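Local coordinates for protein methyl transferase from Methanosarcina acetivorans (Methanosarcina acetivorans, PDB 6MRO) that probably transfers methyl groups from S-adenosylmethionine to an acceptor, and binds S-adenosylhomocysteine and calcium ions, at residues T58-A63 against Q93-D98; L37-G42 against R122-V127. The protein carries 1 engineered substitution. All coordinates share one frame; numbering follows the deposited sequence.

Interaction 1. Residues T58-A63 against Q93-D98; sequences TGIDLA and QLFTED. With SAH (S-adenosyl-L-homocysteine), chain B.
I60 and L94 make the closest approach here: the terminal methyls meet, I60 CD1 lying 3.5 Å from L94 CD1. I60 reaches that far because its chain is fully extended, CG1 anti to the backbone N (chi1 178°) and CD1 continuing the line toward the loop. Two residues back along the strand, T58 offers its methyl to the far end of the F95 ring, with CG2 at 4.0 Å from F95 CZ and approaching obliquely. L94 CB sits over the centre of one face of the F95 ring, 4.0 Å above its plane. The touching atoms are all carbon; the T58 hydroxyl turns to N82 ND2. I84 and L37 of the flanking strands also touch both I60 and F95, and F100 meets the F95 ring edge-to-face. T58, I60 and F95 are buried, whereas L94 forms the solvent side, exposed although its methyl packs closely on I60. At the other end of 58-63 the work is polar. D61 takes both ribose hydroxyls of S-adenosylhomocysteine, O2' on OD1 (2.7 Å) and O3' on OD2 (2.5 Å), while the anti lone pair of OD1 accepts A63 N at 2.9 Å in an Asx turn that steadies the carboxylate. L62 CD1 packs 3.4 Å from C5 of the adenine. An acidic residue ending the second strand and gripping the ribose diol is the hallmark of Rossmann-like class I methyltransferases.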
loop_
_atom_site.group_PDB
_atom_site.type_symbol
_atom_site.label_atom_id
_atom_site.label_comp_id
_atom_site.label_asym_id
_atom_site.label_seq_id
_atom_site.Cartn_x
_atom_site.Cartn_y
_atom_site.Cartn_z
ATOM N N THR A 58 8.765 7.264 3.489
ATOM C CA THR A 58 9.177 6.115 4.284
ATOM C C THR A 58 8.469 4.880 3.751
ATOM O O THR A 58 7.275 4.926 3.453
ATOM C CB THR A 58 8.827 6.324 5.766
ATOM O OG1 THR A 58 9.561 7.446 6.275
ATOM C CG2 THR A 58 9.208 5.084 6.575
ATOM N N GLY A 59 9.211 3.783 3.610
ATOM C CA GLY A 59 8.596 2.522 3.246
ATOM C C GLY A 59 8.890 1.461 4.284
ATOM O O GLY A 59 10.033 1.343 4.731
ATOM N N ILE A 60 7.884 0.686 4.682
ATOM C CA ILE A 60 8.033 -0.332 5.714
ATOM C C ILE A 60 7.590 -1.680 5.156
ATOM O O ILE A 60 6.584 -1.777 4.441
ATOM C CB ILE A 60 7.246 0.047 6.986
ATOM C CG1 ILE A 60 7.366 -1.051 8.038
ATOM C CG2 ILE A 60 5.781 0.401 6.650
ATOM C CD1 ILE A 60 6.885 -0.626 9.386
ATOM N N ASP A 61 8.365 -2.723 5.451
ATOM C CA ASP A 61 8.011 -4.059 4.991
ATOM C C ASP A 61 8.644 -5.072 5.930
ATOM O O ASP A 61 9.710 -4.824 6.496
ATOM C CB ASP A 61 8.477 -4.296 3.548
ATOM C CG ASP A 61 7.744 -5.455 2.871
ATOM O OD1 ASP A 61 8.011 -6.629 3.215
ATOM O OD2 ASP A 61 6.906 -5.191 1.980
ATOM N N LEU A 62 7.976 -6.219 6.074
ATOM C CA LEU A 62 8.479 -7.295 6.929
ATOM C C LEU A 62 9.725 -7.965 6.352
ATOM O O LEU A 62 10.566 -8.461 7.107
ATOM C CB LEU A 62 7.386 -8.343 7.132
ATOM C CG LEU A 62 6.356 -8.132 8.234
ATOM C CD1 LEU A 62 5.326 -9.262 8.164
ATOM C CD2 LEU A 62 7.045 -8.100 9.598
ATOM N N ALA A 63 9.870 -7.982 5.037
ATOM C CA ALA A 63 10.891 -8.793 4.377
ATOM C C ALA A 63 12.182 -7.997 4.250
ATOM O O ALA A 63 12.227 -7.006 3.520
ATOM C CB ALA A 63 10.393 -9.227 3.002
ATOM N N GLN A 93 5.423 1.606 17.518
ATOM C CA GLN A 93 6.711 1.669 18.159
ATOM C C GLN A 93 7.752 2.228 17.230
ATOM O O GLN A 93 8.859 2.399 17.617
ATOM C CB GLN A 93 7.159 0.322 18.639
ATOM C CG GLN A 93 6.363 -0.231 19.777
ATOM C CD GLN A 93 7.209 -0.459 21.021
ATOM O OE1 GLN A 93 7.819 -1.490 21.189
ATOM N NE2 GLN A 93 7.233 0.500 21.877
ATOM N N LEU A 94 7.373 2.493 15.984
ATOM C CA LEU A 94 8.249 3.071 15.014
ATOM C C LEU A 94 7.915 4.503 14.686
ATOM O O LEU A 94 8.774 5.247 14.386
ATOM C CB LEU A 94 8.229 2.275 13.712
ATOM C CG LEU A 94 8.654 0.840 13.793
ATOM C CD1 LEU A 94 8.221 0.098 12.581
ATOM C CD2 LEU A 94 10.155 0.819 13.877
ATOM N N PHE A 95 6.644 4.856 14.714
ATOM C CA PHE A 95 6.211 6.198 14.363
ATOM C C PHE A 95 5.313 6.736 15.467
ATOM O O PHE A 95 4.638 5.974 16.166
ATOM C CB PHE A 95 5.447 6.238 13.021
ATOM C CG PHE A 95 6.090 5.443 11.910
ATOM C CD1 PHE A 95 5.438 4.343 11.361
ATOM C CD2 PHE A 95 7.338 5.798 11.406
ATOM C CE1 PHE A 95 6.013 3.613 10.336
ATOM C CE2 PHE A 95 7.920 5.071 10.375
ATOM C CZ PHE A 95 7.267 3.974 9.846
ATOM N N THR A 96 5.321 8.054 15.639
ATOM C CA THR A 96 4.392 8.663 16.573
ATOM C C THR A 96 3.065 8.929 15.862
ATOM O O THR A 96 2.913 8.709 14.656
ATOM C CB THR A 96 4.969 9.948 17.173
ATOM O OG1 THR A 96 5.511 10.770 16.130
ATOM C CG2 THR A 96 6.061 9.618 18.181
ATOM N N GLU A 97 2.093 9.410 16.626
ATOM C CA GLU A 97 0.769 9.708 16.100
ATOM C C GLU A 97 0.819 10.905 15.152
ATOM O O GLU A 97 1.683 11.777 15.271
ATOM C CB GLU A 97 -0.185 9.997 17.266
ATOM C CG GLU A 97 -1.657 10.147 16.907
ATOM C CD GLU A 97 -2.530 10.448 18.125
ATOM O OE1 GLU A 97 -2.002 10.462 19.263
ATOM O OE2 GLU A 97 -3.741 10.696 17.933
ATOM N N ASP A 98 -0.119 10.934 14.195
ATOM C CA ASP A 98 -0.372 12.119 13.369
ATOM C C ASP A 98 0.904 12.581 12.664
ATOM O O ASP A 98 1.299 13.743 12.733
ATOM C CB ASP A 98 -0.965 13.255 14.210
ATOM C CG ASP A 98 -2.211 12.837 14.979
ATOM O OD1 ASP A 98 -3.018 12.048 14.458
ATOM O OD2 ASP A 98 -2.382 13.307 16.123
HETATM N N SAH B . 3.591 -2.874 -2.113
HETATM C CA SAH B . 4.521 -3.781 -2.813
HETATM C CB SAH B . 4.444 -5.183 -2.223
HETATM C CG SAH B . 3.023 -5.740 -2.144
HETATM S SD SAH B . 2.950 -7.470 -1.626
HETATM C C SAH B . 4.241 -3.839 -4.306
HETATM O O SAH B . 3.238 -3.288 -4.785
HETATM O OXT SAH B . 5.017 -4.456 -5.051
HETATM C "C5'" SAH B . 2.558 -7.168 0.126
HETATM C "C4'" SAH B . 3.783 -6.774 0.953
HETATM O "O4'" SAH B . 3.382 -6.572 2.302
HETATM C "C3'" SAH B . 4.917 -7.799 0.969
HETATM O "O3'" SAH B . 6.103 -7.135 0.559
HETATM C "C2'" SAH B . 4.959 -8.271 2.416
HETATM O "O2'" SAH B . 6.251 -8.615 2.894
HETATM C "C1'" SAH B . 4.385 -7.077 3.159
HETATM N N9 SAH B . 3.756 -7.372 4.451
HETATM C C8 SAH B . 2.849 -8.365 4.753
HETATM N N7 SAH B . 2.495 -8.235 6.044
HETATM C C5 SAH B . 3.144 -7.163 6.560
HETATM C C6 SAH B . 3.160 -6.580 7.824
HETATM N N6 SAH B . 2.429 -7.082 8.811
HETATM N N1 SAH B . 3.944 -5.478 8.042
HETATM C C2 SAH B . 4.707 -4.944 7.020
HETATM N N3 SAH B . 4.707 -5.525 5.772
HETATM C C4 SAH B . 3.923 -6.608 5.556
#

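Interaction 2. Residues L37-G42 against R122-V127; sequences LDIGCG and RHVHKV. With SAH (S-adenosyl-L-homocysteine), chain B.
I39 and V124 supply the nearer of two apolar meetings between strand and helix, with I39 CD1 3.8 Å from V124 CG2 and the two side chains crossing at about a right angle. The I39 torsion explains the reach: CG1 sits between the backbone N and the carbonyl carbon (chi1 52°), and CD1 extends from there to the helix. The second pair is looser, L37 CD2 against V127 CG2 at 4.2 Å. V127 points its CB at the strand, whereas V124 lies more to the side and reaches I39 with CG2; all four residues are buried. No hydrogen bond joins the two segments.

Polar contacts belong to the turn after the strand, where the G40 carbonyl oxygen accepts the amino N of S-adenosylhomocysteine at 2.7 Å. G40 and G42, both at positive phi, bring the backbone close against the ligand. That turn fits the glycine-rich loop of Rossmann-like methyltransferases. Strand 35-39 itself runs between strands 56-61 and 100-106, with helix 114-127 packed over one face of the sheet and helix 45-51 meeting D38 on the other.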
loop_
_atom_site.group_PDB
_atom_site.type_symbol
_atom_site.label_atom_id
_atom_site.label_comp_id
_atom_site.label_asym_id
_atom_site.label_seq_id
_atom_site.Cartn_x
_atom_site.Cartn_y
_atom_site.Cartn_z
ATOM N N LEU A 37 3.977 7.454 3.779
ATOM C CA LEU A 37 4.361 6.109 4.202
ATOM C C LEU A 37 3.791 5.071 3.238
ATOM O O LEU A 37 2.586 5.049 2.985
ATOM C CB LEU A 37 3.852 5.839 5.617
ATOM C CG LEU A 37 4.049 4.423 6.164
ATOM C CD1 LEU A 37 5.513 4.186 6.512
ATOM C CD2 LEU A 37 3.218 4.271 7.425
ATOM N N ASP A 38 4.644 4.200 2.724
ATOM C CA ASP A 38 4.202 3.083 1.892
ATOM C C ASP A 38 4.249 1.847 2.784
ATOM O O ASP A 38 5.333 1.379 3.132
ATOM C CB ASP A 38 5.096 2.932 0.655
ATOM C CG ASP A 38 4.644 1.799 -0.276
ATOM O OD1 ASP A 38 3.868 0.934 0.160
ATOM O OD2 ASP A 38 5.077 1.765 -1.453
ATOM N N ILE A 39 3.072 1.343 3.196
ATOM C CA ILE A 39 3.010 0.208 4.116
ATOM C C ILE A 39 3.054 -1.084 3.304
ATOM O O ILE A 39 2.316 -1.243 2.323
ATOM C CB ILE A 39 1.759 0.287 5.022
ATOM C CG1 ILE A 39 0.475 0.471 4.227
ATOM C CG2 ILE A 39 1.883 1.438 6.021
ATOM C CD1 ILE A 39 -0.805 0.419 5.127
ATOM N N GLY A 40 3.948 -1.994 3.687
ATOM C CA GLY A 40 4.178 -3.186 2.888
ATOM C C GLY A 40 4.768 -2.821 1.540
ATOM O O GLY A 40 4.262 -3.244 0.501
ATOM N N CYS A 41 5.848 -2.039 1.556
ATOM C CA CYS A 41 6.341 -1.389 0.353
ATOM C C CYS A 41 7.059 -2.332 -0.611
ATOM O O CYS A 41 7.347 -1.916 -1.739
ATOM C CB CYS A 41 7.275 -0.244 0.725
ATOM S SG CYS A 41 8.774 -0.819 1.600
ATOM N N GLY A 42 7.380 -3.551 -0.199
ATOM C CA GLY A 42 8.059 -4.445 -1.128
ATOM C C GLY A 42 9.375 -3.864 -1.610
ATOM O O GLY A 42 10.108 -3.214 -0.855
ATOM N N ARG A 122 -6.549 0.471 12.832
ATOM C CA ARG A 122 -6.211 1.377 13.924
ATOM C C ARG A 122 -4.802 1.920 13.834
ATOM O O ARG A 122 -4.574 3.041 14.129
ATOM C CB ARG A 122 -6.510 0.786 15.315
ATOM C CG ARG A 122 -6.103 1.705 16.486
ATOM C CD ARG A 122 -7.257 2.338 17.313
ATOM N NE ARG A 122 -6.898 3.502 18.172
ATOM C CZ ARG A 122 -6.815 3.502 19.508
ATOM N NH1 ARG A 122 -7.069 2.412 20.202
ATOM N NH2 ARG A 122 -6.467 4.592 20.156
ATOM N N HIS A 123 -3.865 1.092 13.418
ATOM C CA HIS A 123 -2.488 1.562 13.310
ATOM C C HIS A 123 -2.325 2.538 12.158
ATOM O O HIS A 123 -1.631 3.553 12.292
ATOM C CB HIS A 123 -1.539 0.373 13.149
ATOM C CG HIS A 123 -1.041 -0.159 14.451
ATOM N ND1 HIS A 123 -1.713 -1.128 15.164
ATOM C CD2 HIS A 123 0.029 0.188 15.203
ATOM C CE1 HIS A 123 -1.062 -1.375 16.286
ATOM N NE2 HIS A 123 -0.003 -0.589 16.335
ATOM N N VAL A 124 -2.940 2.237 11.012
ATOM C CA VAL A 124 -2.909 3.165 9.889
ATOM C C VAL A 124 -3.547 4.491 10.282
ATOM O O VAL A 124 -3.002 5.572 10.013
ATOM C CB VAL A 124 -3.609 2.545 8.665
ATOM C CG1 VAL A 124 -3.742 3.584 7.563
ATOM C CG2 VAL A 124 -2.844 1.310 8.182
ATOM N N HIS A 125 -4.721 4.424 10.931
ATOM C CA HIS A 125 -5.412 5.630 11.373
ATOM C C HIS A 125 -4.532 6.452 12.308
ATOM O O HIS A 125 -4.475 7.678 12.194
ATOM C CB HIS A 125 -6.734 5.253 12.062
ATOM C CG HIS A 125 -7.449 6.403 12.705
ATOM N ND1 HIS A 125 -8.429 7.129 12.060
ATOM C CD2 HIS A 125 -7.354 6.930 13.949
ATOM C CE1 HIS A 125 -8.889 8.069 12.868
ATOM N NE2 HIS A 125 -8.259 7.966 14.024
ATOM N N LYS A 126 -3.798 5.782 13.201
ATOM C CA LYS A 126 -3.022 6.485 14.222
ATOM C C LYS A 126 -1.872 7.287 13.617
ATOM O O LYS A 126 -1.645 8.432 14.012
ATOM C CB LYS A 126 -2.502 5.478 15.251
ATOM C CG LYS A 126 -1.709 6.085 16.400
ATOM C CD LYS A 126 -1.134 4.995 17.299
ATOM C CE LYS A 126 -0.246 5.590 18.389
ATOM N NZ LYS A 126 -0.996 6.568 19.229
ATOM N N VAL A 127 -1.130 6.713 12.656
ATOM C CA VAL A 127 0.045 7.409 12.121
ATOM C C VAL A 127 -0.281 8.476 11.088
ATOM O O VAL A 127 0.591 9.296 10.770
ATOM C CB VAL A 127 1.064 6.430 11.503
ATOM C CG1 VAL A 127 1.550 5.465 12.578
ATOM C CG2 VAL A 127 0.468 5.714 10.296
HETATM N N SAH B . 3.591 -2.874 -2.113
HETATM C CA SAH B . 4.521 -3.781 -2.813
HETATM C CB SAH B . 4.444 -5.183 -2.223
HETATM C CG SAH B . 3.023 -5.740 -2.144
HETATM S SD SAH B . 2.950 -7.470 -1.626
HETATM C C SAH B . 4.241 -3.839 -4.306
HETATM O O SAH B . 3.238 -3.288 -4.785
HETATM O OXT SAH B . 5.017 -4.456 -5.051
HETATM C "C5'" SAH B . 2.558 -7.168 0.126
HETATM C "C4'" SAH B . 3.783 -6.774 0.953
HETATM O "O4'" SAH B . 3.382 -6.572 2.302
HETATM C "C3'" SAH B . 4.917 -7.799 0.969
HETATM O "O3'" SAH B . 6.103 -7.135 0.559
HETATM C "C2'" SAH B . 4.959 -8.271 2.416
HETATM O "O2'" SAH B . 6.251 -8.615 2.894
HETATM C "C1'" SAH B . 4.385 -7.077 3.159
HETATM N N9 SAH B . 3.756 -7.372 4.451
HETATM C C8 SAH B . 2.849 -8.365 4.753
HETATM N N7 SAH B . 2.495 -8.235 6.044
HETATM C C5 SAH B . 3.144 -7.163 6.560
HETATM C C6 SAH B . 3.160 -6.580 7.824
HETATM N N6 SAH B . 2.429 -7.082 8.811
HETATM N N1 SAH B . 3.944 -5.478 8.042
HETATM C C2 SAH B . 4.707 -4.944 7.020
HETATM N N3 SAH B . 4.707 -5.525 5.772
HETATM C C4 SAH B . 3.923 -6.608 5.556
#

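After helices 2-6 and 20-27 the chain forms strand 35-39 and the glycine turn, then passes through helix 45-51 to return beside it as strand 56-61. The loop at 93-98 comes back to that second strand and closes interaction 1; only after strand 100-106 does helix 114-127 reach strand 35-39 and close interaction 2. The shorter loop therefore lies entirely within the longer one, and the two do not cross. Their strands are sheet neighbours, tied by T58 O to D38 N at 2.8 Å, and D61 OD2 probably bonds G42 N, linking the two ligand-binding turns. Together they join loop, helix and sheet around one S-adenosylhomocysteine site.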